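Local structure of lipoprotein NlpE (Escherichia coli, 2Z4I) at residues R161-L164 with A165-H169; V153-A157 with E158-S162. The protein takes part in copper homeostasis, activates the Cpx pathway from the outer membrane and is required for efficient binding of stationary-phase cells to hydrophobic surfaces. The protein carries 1 engineered substitution. All coordinates share one frame; numbering follows the deposited sequence.

How the contacts relate
Both contacts are local and hold one element, helix 157-167 of the C-terminal OB domain, at its two ends. Contact 2 forms the N-terminal end, where the loop after strand 150-152 turns into the helix; contact 1 forms the C-terminal end, and the two share R161 and S162, with centres about 11 Å apart. Contact 2 is partly buried and mainly polar, with an asparagine side chain and a buried glutamate serving as acceptors for backbone N-H groups. Contact 1 lies nearer the surface, with Y163 as its buried residue, and relies on backbone bonds and on an arginine chain packed against a tyrosine and a leucine.

Contact 1 of 2, residues R161-L164 with A165-H169; sequences RSYL and AARGH
R167 packs its side chain against Y163 and L164 in the last turn of a helix. With Y163 the contact is aliphatic on aromatic: R167 CG lies over one ring face, offset toward the rim, and R167 CD comes 3.5 Å from Y163 CZ. The guanidinium is tilted 55° from the ring plane, and its NH2 meets Y163 OH obliquely at 3.5 Å, while the hydroxyl itself is hydrogen-bonded to K172 O. L164 runs beside R167 in the same direction, and its CD2 sits over a guanidinium face, 3.4 Å from R167 NE. R167 CG stands between the backbone N and the carbonyl carbon (chi1 67°); from there the chain, extended from CG to NE, lays CD by the tyrosine and NE by the leucine.

The backbone bonds change character along this turn. A165 N donates to R161 O at 2.9 Å, a regular i to i+4 bond. R167 N to Y163 O, at 2.9 Å, is another. Two i to i+3 bonds join this pattern at the helix end: A166 N also donates to Y163 O, at 2.8 Å. The second runs from R167 N to L164 O at 3.2 Å. G168 then leaves the helix with positive phi.

Y163 faces inward, its ring edge-to-face with Y133, and its side chain touching F134 and Y135 of strand 127-135. F205 of strand 205-206 meets S162, Y163 and A166, and V174 of strand 174-185 meets Y163 and R167.

Contact 2 of 2, residues V153-A157 with E158-S162; sequences VANNA and ELERS
This is a local helix-start contact, in which N156 and E160 join the loop after strand 150-152 to the first turn of helix 157-167. N156 is the N-cap: its CG is anti to the backbone N (chi1 -177°), beside the carbonyl carbon, which brings OD1 round to L159 N. That bond, 3.1 Å between N156 OD1 and L159 N, lies in the amide carbonyl plane on a lone pair and is nearly straight at 167°.

E160 returns the grip. Its chain bends at chi2, and OE1 accepts from N156 N at 2.9 Å, the donor standing above the carboxylate plane. Water 1 gives OE1 a second bond and also donates to A154 O, so the buried carboxylate is tied to the loop twice. E160 N bonds to N156 O at 3.0 Å. Farther along, A157 CB rests over one face of the R161 guanidinium, offset toward the rim, 3.6 Å from R161 NH2. On the inner side V153 CG1 meets L159 CD2 at 4.2 Å, and both residues touch Y133.

With N156 accepting as N-cap and E160 answering from N4, the pattern is reciprocal but not a classical capping box, whose partner is N3; it starts the helix that an OB fold inserts between its third and fourth strands.

Contact 1 of 2, residues R161-L164 with A165-H169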
# COMPACT_ATOMS: atom_id res chain seq x y z
N ARG A 161 27.58 1.35 25.65
CA ARG A 161 28.07 0.71 26.86
C ARG A 161 28.19 -0.78 26.55
O ARG A 161 29.28 -1.37 26.61
CB ARG A 161 27.08 0.90 28.02
CG ARG A 161 26.76 2.35 28.40
CD ARG A 161 26.24 2.41 29.85
NE ARG A 161 25.17 3.39 30.08
CZ ARG A 161 25.34 4.72 30.09
NH1 ARG A 161 26.53 5.26 29.87
NH2 ARG A 161 24.29 5.50 30.34
N SER A 162 27.06 -1.38 26.18
CA SER A 162 26.97 -2.79 25.84
C SER A 162 28.06 -3.21 24.86
O SER A 162 28.71 -4.24 25.06
CB SER A 162 25.60 -3.09 25.24
OG SER A 162 24.57 -2.66 26.12
N TYR A 163 28.26 -2.43 23.82
CA TYR A 163 29.30 -2.75 22.84
C TYR A 163 30.63 -2.94 23.56
O TYR A 163 31.27 -3.98 23.44
CB TYR A 163 29.43 -1.64 21.80
CG TYR A 163 30.75 -1.63 21.04
CD1 TYR A 163 31.19 -2.76 20.36
CD2 TYR A 163 31.55 -0.49 21.01
CE1 TYR A 163 32.40 -2.77 19.66
CE2 TYR A 163 32.77 -0.48 20.31
CZ TYR A 163 33.19 -1.63 19.63
OH TYR A 163 34.39 -1.65 18.95
N LEU A 164 31.03 -1.91 24.30
CA LEU A 164 32.29 -1.93 25.02
C LEU A 164 32.39 -3.16 25.92
O LEU A 164 33.40 -3.86 25.91
CB LEU A 164 32.41 -0.66 25.86
CG LEU A 164 32.48 0.64 25.05
CD1 LEU A 164 32.27 1.82 25.97
CD2 LEU A 164 33.82 0.72 24.34
N ALA A 165 31.32 -3.40 26.67
CA ALA A 165 31.24 -4.53 27.60
C ALA A 165 31.30 -5.88 26.89
O ALA A 165 31.45 -6.91 27.54
CB ALA A 165 29.96 -4.44 28.42
N ALA A 166 31.19 -5.87 25.57
CA ALA A 166 31.21 -7.10 24.81
C ALA A 166 32.49 -7.26 24.01
O ALA A 166 32.85 -8.37 23.63
CB ALA A 166 30.02 -7.15 23.89
N ARG A 167 33.19 -6.16 23.76
CA ARG A 167 34.42 -6.24 22.99
C ARG A 167 35.65 -6.51 23.87
O ARG A 167 36.79 -6.55 23.39
CB ARG A 167 34.61 -4.96 22.19
CG ARG A 167 34.87 -3.74 23.05
CD ARG A 167 35.40 -2.61 22.19
NE ARG A 167 36.00 -1.57 23.02
CZ ARG A 167 36.64 -0.51 22.53
NH1 ARG A 167 37.16 0.39 23.35
NH2 ARG A 167 36.75 -0.36 21.22
N GLY A 168 35.40 -6.67 25.17
CA GLY A 168 36.47 -6.94 26.13
C GLY A 168 37.80 -6.24 25.91
O GLY A 168 37.86 -5.07 25.56
N HIS A 169 38.88 -6.99 26.13
CA HIS A 169 40.23 -6.45 25.96
C HIS A 169 40.59 -6.32 24.49
O HIS A 169 41.50 -7.00 24.00
CB HIS A 169 41.24 -7.35 26.67

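Contact 2 of 2, residues V153-A157 with E158-S162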
# COMPACT_ATOMS: atom_id res chain seq x y z
N VAL A 153 25.59 5.26 13.22
CA VAL A 153 24.53 4.88 14.13
C VAL A 153 24.32 5.99 15.15
O VAL A 153 25.24 6.39 15.85
CB VAL A 153 24.88 3.55 14.84
CG1 VAL A 153 23.74 3.10 15.71
CG2 VAL A 153 25.19 2.50 13.80
N ALA A 154 23.10 6.51 15.21
CA ALA A 154 22.78 7.58 16.14
C ALA A 154 23.31 7.23 17.52
O ALA A 154 23.12 6.10 17.99
CB ALA A 154 21.26 7.80 16.21
N ASN A 155 24.00 8.17 18.16
CA ASN A 155 24.54 7.92 19.49
C ASN A 155 23.47 7.43 20.42
O ASN A 155 22.36 7.95 20.41
CB ASN A 155 25.15 9.19 20.08
CG ASN A 155 26.49 9.48 19.53
OD1 ASN A 155 26.64 9.72 18.33
ND2 ASN A 155 27.50 9.45 20.38
N ASN A 156 23.81 6.42 21.21
CA ASN A 156 22.90 5.85 22.18
C ASN A 156 23.74 5.25 23.30
O ASN A 156 24.35 4.19 23.15
CB ASN A 156 22.04 4.77 21.55
CG ASN A 156 21.05 4.20 22.51
OD1 ASN A 156 21.39 3.41 23.38
ND2 ASN A 156 19.80 4.61 22.37
N ALA A 157 23.77 5.95 24.43
CA ALA A 157 24.54 5.55 25.59
C ALA A 157 24.58 4.06 25.85
O ALA A 157 25.63 3.43 25.75
CB ALA A 157 24.01 6.26 26.81
N GLU A 158 23.42 3.50 26.17
CA GLU A 158 23.32 2.08 26.47
C GLU A 158 23.92 1.17 25.42
O GLU A 158 24.66 0.24 25.74
CB GLU A 158 21.87 1.68 26.71
CG GLU A 158 21.75 0.38 27.48
CD GLU A 158 22.86 0.24 28.53
OE1 GLU A 158 24.01 -0.08 28.14
OE2 GLU A 158 22.58 0.46 29.74
N LEU A 159 23.60 1.43 24.15
CA LEU A 159 24.16 0.60 23.10
C LEU A 159 25.69 0.63 23.19
O LEU A 159 26.33 -0.41 23.25
CB LEU A 159 23.70 1.12 21.74
CG LEU A 159 23.91 0.16 20.57
CD1 LEU A 159 23.07 -1.08 20.77
CD2 LEU A 159 23.53 0.85 19.27
N GLU A 160 26.26 1.83 23.24
CA GLU A 160 27.70 2.00 23.32
C GLU A 160 28.30 1.32 24.54
O GLU A 160 29.42 0.79 24.49
CB GLU A 160 28.05 3.48 23.32
CG GLU A 160 27.70 4.18 22.01
CD GLU A 160 27.13 5.57 22.24
OE1 GLU A 160 26.72 6.21 21.25
OE2 GLU A 160 27.10 6.02 23.40
N ARG A 161 27.58 1.35 25.65
CA ARG A 161 28.07 0.71 26.86
C ARG A 161 28.19 -0.78 26.55
O ARG A 161 29.28 -1.37 26.61
CB ARG A 161 27.08 0.90 28.02
CG ARG A 161 26.76 2.35 28.40
CD ARG A 161 26.24 2.41 29.85
NE ARG A 161 25.17 3.39 30.08
CZ ARG A 161 25.34 4.72 30.09
NH1 ARG A 161 26.53 5.26 29.87
NH2 ARG A 161 24.29 5.50 30.34
N SER A 162 27.06 -1.38 26.18
CA SER A 162 26.97 -2.79 25.84
C SER A 162 28.06 -3.21 24.86
O SER A 162 28.71 -4.24 25.06
CB SER A 162 25.60 -3.09 25.24
OG SER A 162 24.57 -2.66 26.12
O HOH W 1 25.16 4.55 18.98